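Local coordinates for acyl-CoA dehydrogenase (Bacillus anthracis, PDB 3OWA), which probably catalyses the FAD-dependent alpha,beta-dehydrogenation of acyl-CoA thioesters, as other members of the acyl-CoA dehydrogenase family do, at residues V212-Y216 / A217-T221; L265-G268 / R269-L272; R402-R405 / I406-G409; K524-Q527 / K528-T532; N577-P580 / K581-I585. All coordinates share one frame; numbering follows the deposited sequence.

Contact 1: residues V212-Y216 / A217-T221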
# COMPACT_ATOMS: atom_id res chain seq x y z
N VAL A 212 -9.79 -17.52 -32.14
CA VAL A 212 -11.23 -17.48 -32.20
C VAL A 212 -11.62 -16.06 -32.60
O VAL A 212 -11.32 -15.11 -31.87
CB VAL A 212 -11.85 -17.80 -30.83
CG1 VAL A 212 -13.40 -17.69 -30.90
CG2 VAL A 212 -11.41 -19.19 -30.35
N GLU A 213 -12.30 -15.93 -33.73
CA GLU A 213 -12.83 -14.64 -34.15
C GLU A 213 -14.15 -14.32 -33.45
O GLU A 213 -15.01 -15.20 -33.24
CB GLU A 213 -13.01 -14.65 -35.68
CG GLU A 213 -11.67 -14.75 -36.39
CD GLU A 213 -11.79 -14.67 -37.92
OE1 GLU A 213 -10.88 -15.16 -38.63
OE2 GLU A 213 -12.79 -14.13 -38.43
N LYS A 214 -14.30 -13.05 -33.08
CA LYS A 214 -15.54 -12.54 -32.47
C LYS A 214 -16.78 -12.90 -33.28
O LYS A 214 -17.82 -13.29 -32.72
CB LYS A 214 -15.45 -11.02 -32.26
CG LYS A 214 -16.63 -10.40 -31.52
CD LYS A 214 -16.95 -11.12 -30.20
CE LYS A 214 -17.71 -10.21 -29.23
NZ LYS A 214 -19.14 -9.90 -29.56
N ASP A 215 -16.65 -12.84 -34.61
CA ASP A 215 -17.77 -13.12 -35.52
C ASP A 215 -18.11 -14.61 -35.76
O ASP A 215 -19.12 -14.90 -36.41
CB ASP A 215 -17.53 -12.39 -36.86
CG ASP A 215 -17.81 -10.89 -36.75
OD1 ASP A 215 -17.33 -10.14 -37.63
OD2 ASP A 215 -18.49 -10.47 -35.77
N TYR A 216 -17.35 -15.53 -35.16
CA TYR A 216 -17.70 -16.96 -35.28
C TYR A 216 -19.03 -17.21 -34.55
O TYR A 216 -19.36 -16.53 -33.57
CB TYR A 216 -16.62 -17.88 -34.66
CG TYR A 216 -15.31 -17.95 -35.47
CD1 TYR A 216 -15.25 -17.52 -36.79
CD2 TYR A 216 -14.15 -18.53 -34.90
CE1 TYR A 216 -14.07 -17.61 -37.55
CE2 TYR A 216 -12.95 -18.62 -35.65
CZ TYR A 216 -12.92 -18.13 -36.96
OH TYR A 216 -11.76 -18.22 -37.73
N ALA A 217 -19.79 -18.15 -35.06
CA ALA A 217 -21.06 -18.54 -34.44
C ALA A 217 -20.81 -18.95 -33.00
O ALA A 217 -19.79 -19.60 -32.72
CB ALA A 217 -21.68 -19.71 -35.21
N GLY A 218 -21.72 -18.54 -32.10
CA GLY A 218 -21.76 -19.01 -30.71
C GLY A 218 -20.84 -18.20 -29.79
O GLY A 218 -20.58 -18.62 -28.67
N VAL A 219 -20.30 -17.08 -30.28
CA VAL A 219 -19.40 -16.24 -29.48
C VAL A 219 -20.11 -14.97 -29.01
O VAL A 219 -20.72 -14.25 -29.84
CB VAL A 219 -18.13 -15.82 -30.26
CG1 VAL A 219 -17.20 -14.97 -29.39
CG2 VAL A 219 -17.36 -17.08 -30.72
N SER A 220 -20.04 -14.67 -27.71
CA SER A 220 -20.61 -13.40 -27.18
C SER A 220 -19.88 -12.95 -25.95
O SER A 220 -18.92 -13.62 -25.49
CB SER A 220 -22.13 -13.54 -26.87
OG SER A 220 -22.34 -14.54 -25.92
N THR A 221 -20.31 -11.83 -25.39
CA THR A 221 -19.68 -11.29 -24.18
C THR A 221 -20.72 -10.86 -23.14
O THR A 221 -21.92 -10.62 -23.47
CB THR A 221 -18.71 -10.08 -24.43
OG1 THR A 221 -19.47 -8.99 -25.00
CG2 THR A 221 -17.55 -10.44 -25.36
O HOH W 1 -20.90 -11.20 -30.84
O HOH W 2 -21.38 -15.12 -32.54
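Lys-214 sends CG away from its own backbone N (chi1 -175°) and then folds at chi2 and chi4, while Val-219 places CG1 opposite its N (chi1 -179°); in the lysine conformer described, one of two, this brings CD of Lys-214 3.9 Å from CG1 of Val-219. The Lys-214 and Thr-221 side chains cross at about a right angle, with CE of the lysine against CG2 of the threonine. The second valine branch turns back into the loop, with CG2 of Val-219 4.0 Å from CG1 of Val-212 and 4.1 Å from CB of Tyr-216. This local contact illustrates two consecutive turns that redirect the chain, type I from Glu-213 to Tyr-216 and type II from Tyr-216 to Val-219, with Gly-218 supplying the positive phi. The second turn is only weakly closed, Val-219 N lying 3.5 Å from Tyr-216 O, and a water donates to both Tyr-216 O (2.7 Å) and Val-219 O. CB of Glu-213 lies over the centre of one face of the Tyr-216 ring. This double turn joins strands 206-213 and 219-221; Val-212 rests on Val-198 of strand 195-202, and Val-219 reaches Leu-238 and Leu-240 of strand 235-240.

Contact 2: residues L265-G268 / R269-L272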
# COMPACT_ATOMS: atom_id res chain seq x y z
N LEU A 265 3.51 -15.71 -20.83
CA LEU A 265 3.58 -15.20 -19.48
C LEU A 265 4.89 -14.46 -19.21
O LEU A 265 4.87 -13.39 -18.61
CB LEU A 265 3.49 -16.37 -18.53
CG LEU A 265 2.64 -16.31 -17.26
CD1 LEU A 265 3.25 -17.32 -16.28
CD2 LEU A 265 2.52 -14.91 -16.64
N ASN A 266 6.01 -15.02 -19.68
CA ASN A 266 7.32 -14.40 -19.48
C ASN A 266 7.37 -13.03 -20.09
O ASN A 266 7.95 -12.12 -19.52
CB ASN A 266 8.47 -15.20 -20.09
CG ASN A 266 8.65 -16.56 -19.48
OD1 ASN A 266 8.94 -17.55 -20.18
ND2 ASN A 266 8.49 -16.64 -18.18
N ILE A 267 6.81 -12.90 -21.28
CA ILE A 267 6.83 -11.64 -22.01
C ILE A 267 5.92 -10.65 -21.30
O ILE A 267 6.31 -9.51 -21.07
CB ILE A 267 6.41 -11.85 -23.49
CG1 ILE A 267 7.48 -12.69 -24.23
CG2 ILE A 267 6.18 -10.49 -24.16
CD1 ILE A 267 7.03 -13.28 -25.55
N GLY A 268 4.73 -11.10 -20.91
CA GLY A 268 3.76 -10.29 -20.13
C GLY A 268 4.35 -9.72 -18.85
O GLY A 268 4.16 -8.55 -18.54
N ARG A 269 5.11 -10.55 -18.16
CA ARG A 269 5.83 -10.21 -16.97
C ARG A 269 6.80 -9.07 -17.16
O ARG A 269 6.76 -8.09 -16.41
CB ARG A 269 6.59 -11.43 -16.43
CG ARG A 269 5.97 -11.97 -15.18
CD ARG A 269 5.20 -13.22 -15.28
NE ARG A 269 6.05 -14.37 -14.96
CZ ARG A 269 5.65 -15.52 -14.40
NH1 ARG A 269 6.51 -16.51 -14.22
NH2 ARG A 269 4.40 -15.70 -14.01
N TYR A 270 7.75 -9.21 -18.07
CA TYR A 270 8.71 -8.10 -18.19
C TYR A 270 8.06 -6.85 -18.80
O TYR A 270 8.46 -5.73 -18.48
CB TYR A 270 10.03 -8.51 -18.89
CG TYR A 270 10.02 -8.38 -20.39
CD1 TYR A 270 9.84 -9.49 -21.20
CD2 TYR A 270 10.23 -7.14 -21.00
CE1 TYR A 270 9.85 -9.38 -22.59
CE2 TYR A 270 10.23 -7.01 -22.38
CZ TYR A 270 10.03 -8.13 -23.18
OH TYR A 270 10.02 -8.00 -24.55
N LYS A 271 7.09 -7.03 -19.68
CA LYS A 271 6.41 -5.89 -20.28
C LYS A 271 5.66 -5.08 -19.21
O LYS A 271 5.67 -3.85 -19.24
CB LYS A 271 5.41 -6.37 -21.34
CG LYS A 271 5.59 -5.73 -22.65
CD LYS A 271 6.94 -5.96 -23.21
CE LYS A 271 7.12 -5.09 -24.45
NZ LYS A 271 5.97 -5.26 -25.41
N LEU A 272 5.01 -5.78 -18.29
CA LEU A 272 4.38 -5.12 -17.15
C LEU A 272 5.42 -4.39 -16.30
O LEU A 272 5.19 -3.27 -15.86
CB LEU A 272 3.55 -6.11 -16.32
CG LEU A 272 2.63 -5.47 -15.26
CD1 LEU A 272 1.69 -4.45 -15.90
CD2 LEU A 272 1.83 -6.56 -14.55
O HOH W 3 8.71 -15.59 -15.90
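Leu-265 and Arg-269 stand one turn apart on helix 257-293, a long member of the C-terminal helical domain, and give a worked example of an i to i+4 pair in which an apolar branch lies over a charged plane. Both methyls of Leu-265 take part: CD1 lies over one face of the Arg-269 guanidinium, and CD2 faces CD of the arginine, whose chain bends at chi2 and chi3. The fit is tight and its detail uncertain, since CD1 comes implausibly close to NH2 and both the leucine chi1 and the first three arginine torsions depart from the usual values.

On the next flank Tyr-270 and Ile-267 run side by side, with CE1 of the tyrosine 4.1 Å from CG2 of the isoleucine. Its chi1 of 88° sets CG of Tyr-270 between its N and carbonyl carbon, and one ring face then lies over O of Ile-267, which is 3.5 Å from CD1 of the tyrosine. Beneath these side chains runs the regular backbone ladder, from Arg-269 N to Leu-265 O (2.9 Å) through Leu-272 N to Gly-268 O.

Further out, Tyr-270 packs on Ile-354 and Cys-361, from helices 348-355 and 358-383, and the arginine touches Asn-414 and Ile-417 of helix 411-427. NH2 of Arg-269 also makes a weak hydrogen bond to O of Glu-408. At the edge of the guanidinium, in its plane, a water accepts from NH1 of Arg-269 at 2.9 Å.

Contact 3: residues R402-R405 / I406-G409. With FAD (flavin-adenine dinucleotide), chain E.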
# COMPACT_ATOMS: atom_id res chain seq x y z
N ARG A 402 -3.11 -0.97 -8.44
CA ARG A 402 -3.32 -2.11 -7.48
C ARG A 402 -3.38 -3.49 -8.19
O ARG A 402 -2.96 -4.57 -7.63
CB ARG A 402 -4.57 -1.80 -6.61
CG ARG A 402 -4.87 -2.88 -5.51
CD ARG A 402 -3.58 -2.94 -4.61
NE ARG A 402 -3.56 -4.02 -3.62
CZ ARG A 402 -3.23 -5.29 -3.86
NH1 ARG A 402 -2.87 -5.71 -5.07
NH2 ARG A 402 -3.23 -6.16 -2.87
N ILE A 403 -3.86 -3.48 -9.43
CA ILE A 403 -4.08 -4.73 -10.18
C ILE A 403 -2.74 -5.28 -10.66
O ILE A 403 -2.63 -6.49 -10.92
CB ILE A 403 -5.15 -4.55 -11.34
CG1 ILE A 403 -5.54 -5.88 -12.04
CG2 ILE A 403 -4.61 -3.60 -12.42
CD1 ILE A 403 -6.15 -6.90 -11.12
N ASN A 404 -1.70 -4.45 -10.73
CA ASN A 404 -0.48 -4.96 -11.32
C ASN A 404 0.13 -6.04 -10.43
O ASN A 404 0.92 -6.85 -10.94
CB ASN A 404 0.58 -3.88 -11.52
CG ASN A 404 0.10 -2.79 -12.45
OD1 ASN A 404 -0.63 -3.07 -13.38
ND2 ASN A 404 0.46 -1.54 -12.16
N ARG A 405 -0.20 -6.07 -9.14
CA ARG A 405 0.38 -7.10 -8.25
C ARG A 405 -0.37 -8.41 -8.37
O ARG A 405 -0.05 -9.42 -7.69
CB ARG A 405 0.46 -6.59 -6.81
CG ARG A 405 1.37 -5.37 -6.65
CD ARG A 405 1.11 -4.54 -5.40
NE ARG A 405 0.98 -5.46 -4.26
CZ ARG A 405 0.36 -5.16 -3.13
NH1 ARG A 405 -0.20 -3.95 -2.98
NH2 ARG A 405 0.27 -6.10 -2.17
N ILE A 406 -1.38 -8.41 -9.23
CA ILE A 406 -2.24 -9.56 -9.39
C ILE A 406 -2.12 -10.13 -10.80
O ILE A 406 -2.05 -11.35 -10.97
CB ILE A 406 -3.70 -9.21 -9.00
CG1 ILE A 406 -3.83 -9.10 -7.48
CG2 ILE A 406 -4.68 -10.26 -9.53
CD1 ILE A 406 -4.90 -8.14 -7.08
N PHE A 407 -1.98 -9.22 -11.77
CA PHE A 407 -1.71 -9.51 -13.19
C PHE A 407 -0.55 -10.39 -13.46
O PHE A 407 0.45 -10.35 -12.71
CB PHE A 407 -1.40 -8.22 -13.95
CG PHE A 407 -2.61 -7.49 -14.47
CD1 PHE A 407 -2.48 -6.18 -14.94
CD2 PHE A 407 -3.86 -8.12 -14.56
CE1 PHE A 407 -3.60 -5.47 -15.46
CE2 PHE A 407 -4.97 -7.43 -15.10
CZ PHE A 407 -4.84 -6.11 -15.54
N GLU A 408 -0.62 -11.16 -14.56
CA GLU A 408 0.61 -11.82 -15.04
C GLU A 408 1.19 -12.73 -13.98
O GLU A 408 2.43 -12.85 -13.82
CB GLU A 408 1.67 -10.84 -15.59
CG GLU A 408 1.14 -9.99 -16.80
CD GLU A 408 0.77 -10.81 -18.10
OE1 GLU A 408 -0.04 -10.27 -18.92
OE2 GLU A 408 1.29 -11.95 -18.34
N GLY A 409 0.29 -13.39 -13.25
CA GLY A 409 0.74 -14.22 -12.11
C GLY A 409 0.74 -13.29 -10.89
O GLY A 409 1.34 -12.20 -10.94
PA FAD E . -6.63 -16.74 -7.39
O1A FAD E . -7.95 -17.28 -6.90
O2A FAD E . -5.88 -17.61 -8.34
O5B FAD E . -5.70 -16.35 -6.18
C5B FAD E . -6.19 -15.83 -4.96
C4B FAD E . -5.06 -15.69 -3.95
O4B FAD E . -4.50 -16.97 -3.63
C3B FAD E . -3.94 -14.82 -4.49
O3B FAD E . -3.31 -14.06 -3.46
C2B FAD E . -2.95 -15.86 -4.96
O2B FAD E . -1.64 -15.37 -4.98
C1B FAD E . -3.11 -16.93 -3.91
N9A FAD E . -2.66 -18.22 -4.41
C8A FAD E . -3.13 -18.91 -5.50
N7A FAD E . -2.45 -20.07 -5.63
C5A FAD E . -1.56 -20.14 -4.62
C6A FAD E . -0.60 -21.12 -4.25
N6A FAD E . -0.52 -22.29 -4.90
N1A FAD E . 0.18 -20.88 -3.15
C2A FAD E . 0.03 -19.72 -2.41
N3A FAD E . -0.93 -18.77 -2.75
C4A FAD E . -1.70 -18.97 -3.85
N1 FAD E . -6.69 -13.14 -17.74
C2 FAD E . -6.53 -13.41 -19.08
O2 FAD E . -6.23 -14.52 -19.45
N3 FAD E . -6.71 -12.43 -20.04
C4 FAD E . -7.08 -11.17 -19.70
O4 FAD E . -7.21 -10.33 -20.61
C4X FAD E . -7.24 -10.88 -18.34
N5 FAD E . -7.64 -9.61 -17.97
C5X FAD E . -7.87 -9.32 -16.64
C6 FAD E . -8.28 -8.03 -16.30
C7 FAD E . -8.54 -7.73 -14.97
C7M FAD E . -9.00 -6.33 -14.60
C8 FAD E . -8.37 -8.74 -14.00
C8M FAD E . -8.60 -8.53 -12.54
C9 FAD E . -7.91 -10.01 -14.34
C9A FAD E . -7.66 -10.32 -15.65
N10 FAD E . -7.21 -11.58 -16.00
C10 FAD E . -7.04 -11.87 -17.35
C1' FAD E . -7.07 -12.69 -14.96
C2' FAD E . -5.99 -12.43 -13.91
O2' FAD E . -4.68 -12.19 -14.39
C3' FAD E . -6.22 -13.37 -12.55
O3' FAD E . -6.88 -12.50 -11.71
C4' FAD E . -5.12 -13.84 -11.98
O4' FAD E . -4.46 -14.61 -12.99
C5' FAD E . -5.18 -14.54 -10.62
O5' FAD E . -6.37 -15.29 -10.59
P FAD E . -7.51 -15.09 -9.51
O1P FAD E . -7.91 -13.63 -9.60
O2P FAD E . -8.62 -16.07 -9.78
O3P FAD E . -6.84 -15.28 -8.08
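Ile-403 lies over one face of the Phe-407 ring, a CH-pi contact in the loop between helices 393-401 and 411-427 that forms part of the FAD pocket. CG1 of Ile-403 is 3.6 Å from the ring centroid of Phe-407 and 17° off its normal. With chi1 at -173° the isoleucine sets CG1 opposite its backbone N, and CG2 approaches the same ring at CE1 (3.7 Å). In the phenylalanine conformer described, one of two, the ring presents its edge to the flavin, with C6 of FAD in its plane and 3.6 Å from CE2.

In the backbone of this loop, one carbonyl accepts two bonds. O of Ile-403 receives Phe-407 N at 2.9 Å in a nearly straight bond, and Ile-406 N at 2.8 Å from above the carbonyl plane.

On the other flank NH1 of Arg-405 lies over the centre of the Arg-402 guanidinium plane. The two guanidinium groups gather round the carboxylate of Asp-377 of the second subunit, with salt bridges to both, and Asp-373 of the same chain also forms a salt bridge with Arg-405. On the flavin side, CG2 of Ile-406 comes 3.8 Å from O3' of the ribityl chain.

Contact 4: residues K524-Q527 / K528-T532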
# COMPACT_ATOMS: atom_id res chain seq x y z
N LYS A 524 29.55 13.84 -13.43
CA LYS A 524 28.27 13.87 -14.13
C LYS A 524 27.29 12.78 -13.65
O LYS A 524 26.09 12.88 -13.89
CB LYS A 524 28.47 13.80 -15.64
CG LYS A 524 29.52 14.80 -16.17
CD LYS A 524 29.37 15.00 -17.66
CE LYS A 524 30.64 15.61 -18.25
NZ LYS A 524 30.65 15.40 -19.72
N ASN A 525 27.80 11.76 -12.94
CA ASN A 525 26.96 10.66 -12.50
C ASN A 525 26.69 10.60 -11.00
O ASN A 525 26.42 9.52 -10.43
CB ASN A 525 27.49 9.33 -13.04
CG ASN A 525 27.31 9.23 -14.54
OD1 ASN A 525 26.18 9.21 -15.05
ND2 ASN A 525 28.43 9.18 -15.28
N LYS A 526 26.70 11.78 -10.37
CA LYS A 526 26.50 11.95 -8.95
C LYS A 526 25.14 11.40 -8.46
O LYS A 526 25.06 10.71 -7.44
CB LYS A 526 26.63 13.44 -8.61
CG LYS A 526 26.47 13.75 -7.10
CD LYS A 526 27.02 15.12 -6.75
CE LYS A 526 27.82 15.08 -5.44
NZ LYS A 526 28.52 16.38 -5.16
N GLN A 527 24.08 11.73 -9.20
CA GLN A 527 22.72 11.26 -8.88
C GLN A 527 22.64 9.73 -8.92
O GLN A 527 22.10 9.12 -8.01
CB GLN A 527 21.71 11.93 -9.82
CG GLN A 527 20.23 11.77 -9.45
CD GLN A 527 19.78 12.67 -8.29
OE1 GLN A 527 20.61 13.27 -7.57
NE2 GLN A 527 18.46 12.77 -8.10
N LYS A 528 23.20 9.09 -9.93
CA LYS A 528 23.21 7.63 -9.94
C LYS A 528 23.95 7.03 -8.75
O LYS A 528 23.51 6.02 -8.20
CB LYS A 528 23.82 7.08 -11.22
CG LYS A 528 23.03 7.39 -12.46
CD LYS A 528 23.74 6.87 -13.68
CE LYS A 528 23.10 7.49 -14.88
NZ LYS A 528 24.02 7.54 -16.00
N VAL A 529 25.09 7.63 -8.38
CA VAL A 529 25.88 7.11 -7.26
C VAL A 529 25.04 7.15 -5.99
O VAL A 529 25.01 6.19 -5.23
CB VAL A 529 27.21 7.88 -7.07
CG1 VAL A 529 27.82 7.62 -5.68
CG2 VAL A 529 28.19 7.52 -8.16
N LEU A 530 24.38 8.29 -5.78
CA LEU A 530 23.50 8.51 -4.64
C LEU A 530 22.34 7.51 -4.57
O LEU A 530 22.13 6.91 -3.52
CB LEU A 530 22.99 9.96 -4.65
CG LEU A 530 24.04 11.03 -4.25
CD1 LEU A 530 23.44 12.41 -4.44
CD2 LEU A 530 24.58 10.85 -2.83
N TYR A 531 21.62 7.32 -5.68
CA TYR A 531 20.52 6.34 -5.73
C TYR A 531 21.07 5.00 -5.33
O TYR A 531 20.46 4.29 -4.54
CB TYR A 531 19.95 6.18 -7.16
CG TYR A 531 19.17 7.34 -7.74
CD1 TYR A 531 18.35 8.14 -6.94
CD2 TYR A 531 19.20 7.59 -9.11
CE1 TYR A 531 17.61 9.16 -7.48
CE2 TYR A 531 18.45 8.63 -9.68
CZ TYR A 531 17.68 9.43 -8.84
OH TYR A 531 16.94 10.47 -9.35
N THR A 532 22.24 4.66 -5.88
CA THR A 532 22.88 3.36 -5.68
C THR A 532 23.29 3.10 -4.23
O THR A 532 22.99 2.01 -3.71
CB THR A 532 24.08 3.19 -6.64
OG1 THR A 532 23.58 3.29 -7.98
CG2 THR A 532 24.73 1.82 -6.48
O HOH W 4 23.72 11.25 -12.41
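Gln-527 and Tyr-531 form the main pair of this local contact, with Lys-528 and Asn-525 as the second, all at the start of helix 526-554. Gln-527 sets CG opposite its backbone N (chi1 -168°) and bends at chi2, which carries its amide obliquely across to the tyrosine one turn later. CG of Gln-527 comes 3.5 Å from CZ of Tyr-531, and NE2 donates to the phenolic OH at 3.0 Å, with OH tilted 19° out of the amide plane. The amide and the ring stand 68° apart. The backbone joins the two residues again: Tyr-531 N donates to Gln-527 O at 3.0 Å, and the same carbonyl oxygen lies over one face of the ring, toward its rim.

Lys-528 reaches the other way. Its chain is extended beyond CG and runs beside the Asn-525 side chain, both pointing the same way, until NZ of Lys-528 donates to OD1 of Asn-525 at 2.9 Å. Asn-525 holds the N-cap position, yet its side chain makes no capping bond. O of Asn-525 still accepts Val-529 N at 3.1 Å.

The polar groups also bond beyond the segments. NE2 of Gln-527 donates to O of Ile-585 as well as to Tyr-531 OH, and since O of Thr-596 can only accept, the phenol that receives NE2 donates to it in turn. Asn-525 likewise accepts from Lys-528 and donates through ND2 to O of Gly-521. This chemistry links the helix start to helix 578-592, the C-terminal tail and the preceding chain.

Contact 5: residues N577-P580 / K581-I585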
# COMPACT_ATOMS: atom_id res chain seq x y z
N ASN A 577 25.43 7.08 6.28
CA ASN A 577 24.39 8.00 6.71
C ASN A 577 23.58 8.45 5.49
O ASN A 577 24.03 9.27 4.69
CB ASN A 577 25.03 9.21 7.43
CG ASN A 577 24.02 10.24 7.88
OD1 ASN A 577 22.80 9.98 7.91
ND2 ASN A 577 24.51 11.43 8.23
N VAL A 578 22.36 7.91 5.36
CA VAL A 578 21.62 8.11 4.11
C VAL A 578 20.77 9.39 4.15
O VAL A 578 20.28 9.86 3.11
CB VAL A 578 20.73 6.89 3.74
CG1 VAL A 578 21.60 5.66 3.45
CG2 VAL A 578 19.70 6.61 4.83
N ILE A 579 20.63 9.96 5.35
CA ILE A 579 19.72 11.07 5.54
C ILE A 579 20.15 12.28 4.69
O ILE A 579 19.34 12.77 3.89
CB ILE A 579 19.38 11.35 7.04
CG1 ILE A 579 18.49 10.23 7.59
CG2 ILE A 579 18.68 12.68 7.20
CD1 ILE A 579 18.29 10.26 9.12
N PRO A 580 21.44 12.71 4.79
CA PRO A 580 21.87 13.80 3.90
C PRO A 580 21.92 13.41 2.41
O PRO A 580 21.76 14.27 1.53
CB PRO A 580 23.30 14.14 4.40
CG PRO A 580 23.39 13.58 5.77
CD PRO A 580 22.47 12.37 5.79
N LYS A 581 22.17 12.13 2.12
CA LYS A 581 22.14 11.66 0.75
C LYS A 581 20.75 11.76 0.13
O LYS A 581 20.60 12.11 -1.05
CB LYS A 581 22.69 10.24 0.67
CG LYS A 581 24.17 10.15 1.09
CD LYS A 581 24.76 8.77 0.90
CE LYS A 581 26.29 8.77 1.13
NZ LYS A 581 27.01 9.71 0.19
N LYS A 582 19.71 11.46 0.92
CA LYS A 582 18.34 11.52 0.41
C LYS A 582 17.97 12.98 0.18
O LYS A 582 17.27 13.29 -0.76
CB LYS A 582 17.35 10.81 1.35
CG LYS A 582 17.48 9.30 1.29
CD LYS A 582 16.55 8.61 2.28
CE LYS A 582 16.78 7.10 2.24
NZ LYS A 582 15.74 6.32 2.96
N ARG A 583 18.48 13.87 1.02
CA ARG A 583 18.22 15.30 0.83
C ARG A 583 18.91 15.78 -0.43
O ARG A 583 18.38 16.63 -1.15
CB ARG A 583 18.71 16.14 2.02
CG ARG A 583 17.94 15.84 3.31
CD ARG A 583 18.47 16.70 4.45
NE ARG A 583 17.66 16.58 5.67
CZ ARG A 583 17.76 17.45 6.68
NH1 ARG A 583 18.60 18.48 6.57
NH2 ARG A 583 17.00 17.31 7.77
N GLU A 584 20.09 15.25 -0.69
CA GLU A 584 20.79 15.59 -1.93
C GLU A 584 20.06 15.04 -3.17
O GLU A 584 19.87 15.75 -4.15
CB GLU A 584 22.22 15.06 -1.87
CG GLU A 584 23.13 15.70 -2.89
CD GLU A 584 24.62 15.41 -2.67
OE1 GLU A 584 25.00 14.90 -1.58
OE2 GLU A 584 25.40 15.66 -3.61
N ILE A 585 19.63 13.77 -3.10
CA ILE A 585 18.82 13.20 -4.20
C ILE A 585 17.62 14.12 -4.49
O ILE A 585 17.36 14.50 -5.63
CB ILE A 585 18.32 11.76 -3.86
CG1 ILE A 585 19.48 10.76 -3.91
CG2 ILE A 585 17.16 11.35 -4.80
CD1 ILE A 585 19.28 9.46 -3.10
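Lys-582 N and Val-578 O are joined at 2.8 Å by the first of the regular backbone bonds of helix 578-592, followed by Arg-583 N to Ile-579 O and Glu-584 N to Pro-580 O. The local contact exemplifies an N-capped helix start: Asn-577 stands at the N-cap, and its OD1 accepts Ile-579 N in a weak bond of 3.4 Å. Pro-580, with no N-H to offer, falls within the first turn, where a helix asks for no such donor.

Lys-582 runs extended beside Val-578, pointing the same way, with CE 3.9 Å from CG2 of the valine. With chi1 at -63° Lys-581 holds CG opposite its carbonyl carbon, which brings that atom 3.7 Å from O of Asn-577; a bend at chi4 then turns the amine aside. Arg-583 is extended from CG to NE, and its guanidinium meets CG2 of Ile-579 obliquely.

The charged ends find partners beyond the helix. NZ of Lys-581 forms a salt bridge with Glu-533, and NZ of Lys-582 forms a salt bridge with Glu-538 and a hydrogen bond with Asn-313, tying the helix to 526-554 and 305-336. Across the dimer interface Arg-583 NE forms a salt bridge with Glu-491 of the second subunit. Along the helix, CG of Arg-583 lies 3.4 Å from O of Ile-579.

Overall arrangement
The five contacts show how local side-chain pairs gather in two clusters with one outlier. Contact 3 touches the flavin and lines the FAD pocket, and contact 2 lies behind contact 3, their centres 11 Å apart; the two touch where CD2 of Leu-265 meets O of Glu-408 at 3.5 Å. The side chain of Leu-265 in contact 2 remains about 8 Å from the cofactor. Contacts 4 and 5, centres 12 Å apart, pair two helix starts, with CE1 of Tyr-531 3.5 Å from CG2 of Ile-585. Contacts 3 and 5 both reach the second subunit. Contact 1 stands alone in the middle domain, the side chain of Thr-221 about 11 Å from FAD and its centre 58 Å from that of contact 5.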